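Local coordinates for aromatic amino acid beta-eliminating lyase/threonine aldolase (Exiguobacterium sibiricum, PDB 3LWS), which belongs to the beta-eliminating lyase family of the pyridoxal-phosphate aminotransferase clan and carries its cofactor covalently bound, at residues A152-S162 with Y186-L196; N288-A298 with D322-V333. All blocks are in the same frame, centred on the assembly; numbering follows the deposited sequence.

Contact 1: A152-S162 with Y186-L196; sequences APAFSELETIS and YEKTAAEIAGL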
# COMPACT_ATOMS: atom_id res chain seq x y z
N ALA A 152 3.68 -3.46 29.98
CA ALA A 152 3.11 -4.74 29.51
C ALA A 152 2.90 -5.67 30.67
O ALA A 152 3.57 -5.53 31.70
CB ALA A 152 4.00 -5.39 28.48
N PRO A 153 1.95 -6.59 30.54
CA PRO A 153 1.74 -7.50 31.66
C PRO A 153 2.85 -8.57 31.70
O PRO A 153 3.56 -8.73 30.72
CB PRO A 153 0.35 -8.08 31.39
CG PRO A 153 0.01 -7.74 29.99
CD PRO A 153 0.92 -6.69 29.50
N ALA A 154 3.00 -9.23 32.84
CA ALA A 154 3.94 -10.34 33.00
C ALA A 154 3.55 -11.48 32.07
O ALA A 154 2.38 -11.61 31.71
CB ALA A 154 3.95 -10.84 34.45
N PHE A 155 4.51 -12.30 31.66
CA PHE A 155 4.21 -13.43 30.77
C PHE A 155 3.11 -14.36 31.33
O PHE A 155 2.28 -14.85 30.59
CB PHE A 155 5.46 -14.24 30.45
CG PHE A 155 5.19 -15.44 29.55
CD1 PHE A 155 5.07 -15.27 28.17
CD2 PHE A 155 5.02 -16.70 30.09
CE1 PHE A 155 4.80 -16.37 27.32
CE2 PHE A 155 4.76 -17.81 29.23
CZ PHE A 155 4.63 -17.62 27.86
N SER A 156 3.13 -14.60 32.63
CA SER A 156 2.14 -15.50 33.26
C SER A 156 0.74 -14.88 33.19
O SER A 156 -0.24 -15.60 33.06
CB SER A 156 2.49 -15.82 34.71
OG SER A 156 2.10 -14.76 35.57
N GLU A 157 0.66 -13.54 33.29
CA GLU A 157 -0.63 -12.86 33.11
C GLU A 157 -1.16 -13.10 31.69
O GLU A 157 -2.32 -13.38 31.53
CB GLU A 157 -0.60 -11.36 33.39
CG GLU A 157 -2.04 -10.83 33.34
CD GLU A 157 -2.20 -9.40 33.67
OE1 GLU A 157 -1.25 -8.79 34.20
OE2 GLU A 157 -3.29 -8.88 33.37
N LEU A 158 -0.30 -13.04 30.68
CA LEU A 158 -0.72 -13.31 29.32
C LEU A 158 -1.18 -14.75 29.18
O LEU A 158 -2.11 -15.00 28.44
CB LEU A 158 0.39 -13.02 28.32
CG LEU A 158 0.96 -11.61 28.27
CD1 LEU A 158 2.08 -11.58 27.27
CD2 LEU A 158 -0.07 -10.57 27.91
N GLU A 159 -0.56 -15.68 29.90
CA GLU A 159 -0.95 -17.08 29.82
C GLU A 159 -2.36 -17.28 30.36
O GLU A 159 -3.16 -18.00 29.77
CB GLU A 159 0.02 -17.96 30.60
CG GLU A 159 1.37 -18.14 29.95
CD GLU A 159 2.22 -19.10 30.76
OE1 GLU A 159 2.52 -18.82 31.94
OE2 GLU A 159 2.60 -20.14 30.22
N THR A 160 -2.65 -16.61 31.47
CA THR A 160 -3.96 -16.64 32.08
C THR A 160 -5.04 -16.04 31.19
O THR A 160 -6.14 -16.58 31.11
CB THR A 160 -3.91 -15.90 33.44
OG1 THR A 160 -3.09 -16.66 34.33
CG2 THR A 160 -5.30 -15.72 34.05
N ILE A 161 -4.73 -14.90 30.56
CA ILE A 161 -5.66 -14.23 29.63
C ILE A 161 -5.94 -15.11 28.40
O ILE A 161 -7.06 -15.18 27.96
CB ILE A 161 -5.14 -12.83 29.15
CG1 ILE A 161 -5.15 -11.84 30.32
CG2 ILE A 161 -6.00 -12.27 27.98
CD1 ILE A 161 -4.50 -10.55 29.99
N SER A 162 -4.89 -15.75 27.88
CA SER A 162 -4.99 -16.67 26.74
C SER A 162 -5.90 -17.88 27.03
O SER A 162 -6.73 -18.25 26.20
CB SER A 162 -3.60 -17.19 26.37
OG SER A 162 -3.65 -18.04 25.27
N TYR A 186 10.79 -10.28 28.24
CA TYR A 186 10.04 -11.51 28.52
C TYR A 186 10.95 -12.72 28.64
O TYR A 186 10.59 -13.69 29.30
CB TYR A 186 8.99 -11.78 27.46
CG TYR A 186 7.74 -10.96 27.61
CD1 TYR A 186 7.09 -10.91 28.82
CD2 TYR A 186 7.18 -10.27 26.54
CE1 TYR A 186 5.95 -10.18 28.99
CE2 TYR A 186 5.99 -9.54 26.70
CZ TYR A 186 5.39 -9.48 27.94
OH TYR A 186 4.25 -8.78 28.20
N GLU A 187 12.12 -12.65 28.01
CA GLU A 187 13.03 -13.79 27.88
C GLU A 187 12.34 -14.94 27.13
O GLU A 187 12.38 -16.09 27.53
CB GLU A 187 13.63 -14.18 29.24
CG GLU A 187 14.39 -13.04 29.88
CD GLU A 187 15.12 -13.39 31.18
OE1 GLU A 187 15.28 -14.55 31.52
OE2 GLU A 187 15.55 -12.45 31.86
N LYS A 188 11.73 -14.58 26.00
CA LYS A 188 10.94 -15.50 25.20
C LYS A 188 11.18 -15.25 23.72
O LYS A 188 11.57 -14.17 23.33
CB LYS A 188 9.45 -15.35 25.51
CG LYS A 188 9.05 -15.78 26.90
CD LYS A 188 8.93 -17.27 27.06
CE LYS A 188 8.46 -17.61 28.46
NZ LYS A 188 8.26 -19.07 28.54
N THR A 189 10.94 -16.28 22.90
CA THR A 189 11.02 -16.15 21.45
C THR A 189 9.73 -15.55 20.92
O THR A 189 8.70 -15.57 21.58
CB THR A 189 11.11 -17.51 20.77
OG1 THR A 189 9.87 -18.20 20.96
CG2 THR A 189 12.30 -18.35 21.30
N ALA A 190 9.75 -15.08 19.69
CA ALA A 190 8.53 -14.55 19.05
C ALA A 190 7.38 -15.60 19.01
O ALA A 190 6.22 -15.25 19.25
CB ALA A 190 8.84 -14.00 17.65
N ALA A 191 7.72 -16.88 18.77
CA ALA A 191 6.72 -17.92 18.70
C ALA A 191 6.11 -18.19 20.08
O ALA A 191 4.90 -18.40 20.17
CB ALA A 191 7.27 -19.20 18.08
N GLU A 192 6.91 -18.16 21.15
CA GLU A 192 6.35 -18.41 22.49
C GLU A 192 5.32 -17.32 22.92
O GLU A 192 4.35 -17.60 23.64
CB GLU A 192 7.45 -18.53 23.55
CG GLU A 192 8.29 -19.82 23.41
CD GLU A 192 9.55 -19.84 24.29
OE1 GLU A 192 10.11 -18.76 24.63
OE2 GLU A 192 9.99 -20.96 24.64
N ILE A 193 5.57 -16.08 22.51
CA ILE A 193 4.64 -15.01 22.83
C ILE A 193 3.44 -15.18 21.91
O ILE A 193 2.31 -15.33 22.40
CB ILE A 193 5.27 -13.61 22.72
CG1 ILE A 193 6.46 -13.46 23.71
CG2 ILE A 193 4.21 -12.51 23.01
CD1 ILE A 193 6.06 -13.44 25.22
N ALA A 194 3.70 -15.22 20.60
CA ALA A 194 2.65 -15.38 19.57
C ALA A 194 1.75 -16.60 19.74
O ALA A 194 0.58 -16.55 19.33
CB ALA A 194 3.25 -15.40 18.21
N GLY A 195 2.29 -17.67 20.32
CA GLY A 195 1.55 -18.92 20.57
C GLY A 195 0.34 -18.81 21.49
O GLY A 195 -0.54 -19.66 21.44
N LEU A 196 0.29 -17.76 22.30
CA LEU A 196 -0.83 -17.50 23.20
C LEU A 196 -2.07 -16.85 22.55
O LEU A 196 -3.12 -16.72 23.19
CB LEU A 196 -0.35 -16.64 24.36
CG LEU A 196 0.78 -17.15 25.25
CD1 LEU A 196 0.97 -16.23 26.46
CD2 LEU A 196 0.59 -18.56 25.71

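Contact 2: N288-A298 with D322-V333; sequences NMFHLHFDGQA and DKDGYCSTEISV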
# COMPACT_ATOMS: atom_id res chain seq x y z
N ASN A 288 12.75 -1.05 24.53
CA ASN A 288 13.58 0.03 24.04
C ASN A 288 12.93 1.40 24.19
O ASN A 288 13.53 2.40 23.84
CB ASN A 288 13.97 -0.16 22.57
CG ASN A 288 12.79 -0.12 21.66
OD1 ASN A 288 11.72 -0.59 22.01
ND2 ASN A 288 12.96 0.50 20.49
N MSE A 289 11.70 1.45 24.70
CA MSE A 289 10.93 2.69 24.70
C MSE A 289 10.52 3.11 26.09
O MSE A 289 10.42 2.30 27.01
CB MSE A 289 9.70 2.54 23.80
CG MSE A 289 8.52 1.82 24.46
SE MSE A 289 6.89 2.07 23.44
CE MSE A 289 6.54 3.95 23.83
N PHE A 290 10.26 4.40 26.20
CA PHE A 290 9.58 4.99 27.32
C PHE A 290 9.03 6.37 26.93
O PHE A 290 9.39 6.91 25.87
CB PHE A 290 10.50 5.09 28.54
CG PHE A 290 11.82 5.79 28.27
CD1 PHE A 290 12.94 5.07 27.89
CD2 PHE A 290 11.94 7.17 28.45
CE1 PHE A 290 14.17 5.71 27.69
CE2 PHE A 290 13.15 7.81 28.23
CZ PHE A 290 14.28 7.08 27.86
N HIS A 291 8.20 6.96 27.77
CA HIS A 291 7.87 8.37 27.58
C HIS A 291 8.66 9.21 28.54
O HIS A 291 8.92 8.80 29.66
CB HIS A 291 6.38 8.65 27.71
CG HIS A 291 5.56 8.12 26.57
ND1 HIS A 291 4.19 8.17 26.56
CD2 HIS A 291 5.92 7.52 25.40
CE1 HIS A 291 3.73 7.61 25.45
NE2 HIS A 291 4.76 7.23 24.72
N LEU A 292 9.04 10.38 28.07
CA LEU A 292 9.86 11.32 28.81
C LEU A 292 9.00 12.55 29.07
O LEU A 292 8.69 13.29 28.14
CB LEU A 292 11.09 11.70 27.97
CG LEU A 292 12.06 12.71 28.58
CD1 LEU A 292 12.64 12.16 29.89
CD2 LEU A 292 13.16 13.01 27.56
N HIS A 293 8.66 12.74 30.34
CA HIS A 293 7.86 13.84 30.90
C HIS A 293 8.70 14.94 31.59
O HIS A 293 9.54 14.63 32.46
CB HIS A 293 7.01 13.25 32.02
CG HIS A 293 5.95 12.31 31.56
ND1 HIS A 293 4.71 12.26 32.14
CD2 HIS A 293 5.94 11.38 30.58
CE1 HIS A 293 3.98 11.34 31.54
NE2 HIS A 293 4.70 10.80 30.58
N PHE A 294 8.43 16.20 31.25
CA PHE A 294 9.02 17.37 31.84
C PHE A 294 7.90 18.18 32.53
O PHE A 294 6.88 18.49 31.91
CB PHE A 294 9.64 18.28 30.76
CG PHE A 294 10.69 17.60 29.91
CD1 PHE A 294 10.35 16.90 28.76
CD2 PHE A 294 12.02 17.67 30.26
CE1 PHE A 294 11.32 16.27 27.99
CE2 PHE A 294 12.99 17.05 29.49
CZ PHE A 294 12.65 16.35 28.36
N ASP A 295 8.12 18.56 33.78
CA ASP A 295 7.22 19.48 34.47
C ASP A 295 7.31 20.82 33.71
O ASP A 295 8.39 21.24 33.29
CB ASP A 295 7.58 19.64 35.96
CG ASP A 295 7.08 18.45 36.85
OD1 ASP A 295 6.27 17.60 36.42
OD2 ASP A 295 7.49 18.39 38.03
N GLY A 296 6.16 21.44 33.51
CA GLY A 296 6.09 22.67 32.74
C GLY A 296 5.60 22.36 31.33
O GLY A 296 5.55 21.22 30.93
N GLN A 297 5.28 23.38 30.56
CA GLN A 297 4.69 23.21 29.24
C GLN A 297 5.77 23.50 28.19
O GLN A 297 6.86 24.04 28.52
CB GLN A 297 3.49 24.16 29.09
CG GLN A 297 2.37 24.12 30.20
CD GLN A 297 1.49 22.84 30.24
OE1 GLN A 297 0.77 22.61 31.22
NE2 GLN A 297 1.57 22.01 29.23
N ALA A 298 5.46 23.20 26.93
CA ALA A 298 6.45 23.32 25.84
C ALA A 298 7.03 24.72 25.71
O ALA A 298 8.19 24.86 25.39
CB ALA A 298 5.83 22.90 24.52
N ASP A 322 2.08 18.88 24.85
CA ASP A 322 1.64 19.46 26.10
C ASP A 322 0.52 18.64 26.71
O ASP A 322 -0.38 18.17 26.01
CB ASP A 322 1.20 20.94 25.95
CG ASP A 322 2.34 21.90 26.10
OD1 ASP A 322 3.33 21.53 26.76
OD2 ASP A 322 2.23 23.04 25.60
N LYS A 323 0.60 18.47 28.02
CA LYS A 323 -0.41 17.78 28.80
C LYS A 323 -0.72 18.73 29.95
O LYS A 323 -0.43 19.94 29.87
CB LYS A 323 0.13 16.43 29.33
CG LYS A 323 0.63 15.51 28.28
CD LYS A 323 -0.49 14.75 27.63
CE LYS A 323 0.11 13.56 26.88
NZ LYS A 323 -0.91 12.70 26.26
N ASP A 324 -1.31 18.19 31.02
CA ASP A 324 -1.74 19.01 32.16
C ASP A 324 -0.57 19.28 33.13
O ASP A 324 -0.23 18.44 33.97
CB ASP A 324 -2.90 18.34 32.89
CG ASP A 324 -3.52 19.23 33.97
OD1 ASP A 324 -3.35 20.47 33.90
OD2 ASP A 324 -4.17 18.69 34.88
N GLY A 325 0.05 20.46 33.01
CA GLY A 325 1.16 20.82 33.88
C GLY A 325 2.50 20.16 33.56
O GLY A 325 3.46 20.34 34.29
N TYR A 326 2.54 19.36 32.49
CA TYR A 326 3.78 18.76 32.00
C TYR A 326 3.69 18.58 30.48
O TYR A 326 2.63 18.77 29.90
CB TYR A 326 4.03 17.42 32.72
CG TYR A 326 3.13 16.29 32.29
CD1 TYR A 326 1.83 16.18 32.75
CD2 TYR A 326 3.60 15.32 31.42
CE1 TYR A 326 0.99 15.09 32.34
CE2 TYR A 326 2.78 14.26 30.99
CZ TYR A 326 1.49 14.15 31.47
OH TYR A 326 0.77 13.09 31.00
N CYS A 327 4.82 18.27 29.84
CA CYS A 327 4.86 17.98 28.41
C CYS A 327 5.69 16.73 28.21
O CYS A 327 6.55 16.39 29.03
CB CYS A 327 5.45 19.14 27.61
SG CYS A 327 6.98 19.79 28.24
N SER A 328 5.45 16.06 27.10
CA SER A 328 5.89 14.68 26.94
C SER A 328 6.44 14.42 25.57
O SER A 328 6.05 15.06 24.60
CB SER A 328 4.69 13.75 27.14
OG SER A 328 5.06 12.39 27.06
N THR A 329 7.41 13.50 25.50
CA THR A 329 7.89 13.01 24.23
C THR A 329 8.17 11.52 24.36
O THR A 329 8.33 10.99 25.48
CB THR A 329 9.14 13.73 23.75
OG1 THR A 329 9.29 13.51 22.34
CG2 THR A 329 10.40 13.22 24.51
N GLU A 330 8.21 10.84 23.24
CA GLU A 330 8.42 9.39 23.23
C GLU A 330 9.86 9.06 22.75
O GLU A 330 10.31 9.56 21.74
CB GLU A 330 7.39 8.72 22.35
CG GLU A 330 7.51 7.21 22.24
CD GLU A 330 6.36 6.60 21.45
OE1 GLU A 330 5.23 6.52 21.97
OE2 GLU A 330 6.61 6.22 20.29
N ILE A 331 10.57 8.24 23.50
CA ILE A 331 11.93 7.80 23.14
C ILE A 331 11.84 6.33 22.77
O ILE A 331 11.35 5.54 23.56
CB ILE A 331 12.88 7.90 24.36
CG1 ILE A 331 12.96 9.34 24.91
CG2 ILE A 331 14.26 7.33 24.01
CD1 ILE A 331 13.33 10.41 23.91
N SER A 332 12.31 5.95 21.58
CA SER A 332 12.46 4.53 21.23
C SER A 332 13.93 4.30 20.81
O SER A 332 14.39 4.91 19.85
CB SER A 332 11.53 4.16 20.08
OG SER A 332 10.15 4.26 20.48
N VAL A 333 14.66 3.45 21.51
CA VAL A 333 16.11 3.29 21.23
C VAL A 333 16.34 2.33 20.05
O VAL A 333 15.73 1.23 19.95
CB VAL A 333 16.92 2.86 22.51
CG1 VAL A 333 18.42 2.52 22.18
CG2 VAL A 333 16.87 3.93 23.59

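Contact 1: A152-S162 with Y186-L196
The ring of Phe-155 is flanked on one face by the end of the Lys-188 side chain: CE stands 3.7 Å from the ring centroid and only 7° off the normal, a CH-pi contact. Lys-188 NZ lies farther out over the same face, 4.2 Å from the centroid and 28° off the normal, which fits a cation-pi interaction. A bend at chi2 of the lysine carries its chain across the phenylalanine at about a right angle. At the edge of this ring, near its plane, sit Glu-192 O and Ile-193 CD1, the latter 3.6 Å from Phe-155 CD1. Phe-155 reaches them because its CG is anti to the backbone N (chi1 179°), although its CB does not point at the partner segment.

The Tyr-186 ring receives Pro-153 O at its edge, in plane. Tyr-186 OH donates to that carbonyl over 2.6 Å, and the oxygen of the hydroxyl lies in the carbonyl plane. Leu-158 CD1 crosses by the phenol, 3.7 Å from Tyr-186 OH. At the far end Leu-196 CD1 packs 3.8 Å from Leu-158 CB, and Ser-162 OG donates to Leu-196 O at 2.5 Å, a short bond slightly tilted from the carbonyl plane.

Thr-189 and Glu-192 form a capping box that starts helix 190-194. The whole is packing of a helix start on a helix-loop-helix connection in the large domain of the fold: the start of helix 155-167 lies against the end of helix 179-186 and the short helix 190-194, which link strands 171-176 and 199-203 of the mixed seven-stranded sheet.

Contact 2: N288-A298 with D322-V333
His-291 and Glu-330 lie nearly coplanar, ring and carboxylate planes 16° apart, and His-291 NE2 donates to Glu-330 OE1 over 2.9 Å. The oxygen sits near the ring plane and accepts on its anti lone pair; Arg-146 forms a salt bridge to the same OE1. Met-289, a selenomethionine, brings its CE to 3.4 Å from this oxygen.

Next along, the His-293 and Tyr-326 side chains run side by side, their planes 11° apart but slid so that the rings barely overlap, centroids 4.6 Å apart. On the sheet face opposite His-291 and Glu-330, Ile-331 CB lies over the Phe-290 ring, close to its normal, while Leu-292 and Thr-329 point the same way, Leu-292 CB being 3.8 Å from Thr-329 CG2.

The strands carrying these groups, 289-295 and 326-332, are antiparallel, with axes at 156°. Paired backbone bonds join Phe-290 with Ile-331, Leu-292 with Thr-329 and Phe-294 with Cys-327.

Beyond them Gln-297, bent at chi2, grips the turn with both ends of its amide: OE1 accepts from Gly-325 N at 2.9 Å, and NE2 donates to Lys-323 O at 2.9 Å. Asp-322 OD1 takes Ala-298 N on its syn lone pair at 2.7 Å.

Chemically, one face is mainly apolar, with Phe-290, Leu-292, Phe-294 and Ile-331, and the other mainly polar, with His-291, His-293, Ser-328 and Glu-330; Arg-146 and His-291 converge on Glu-330, which would probably favour its ionised form.

How the contacts relate
From the N terminus, contact 1 comes first: 152-162 is rejoined by 186-196 after 23 residues that include strand 171-176 and most of helix 179-186. That loop is complete before contact 2 opens at 288-298, whose own excursion, again 23 residues and mostly helix 298-312, returns at 322-333. The two loops therefore follow in series, neither nesting nor crossing. Contact 1 ties helices and their connections beside the mixed seven-stranded sheet, whereas contact 2 joins the two central strands of the separate four-stranded antiparallel sheet. Their centres lie about 28 Å apart and their nearest atoms about 9 Å, without touching.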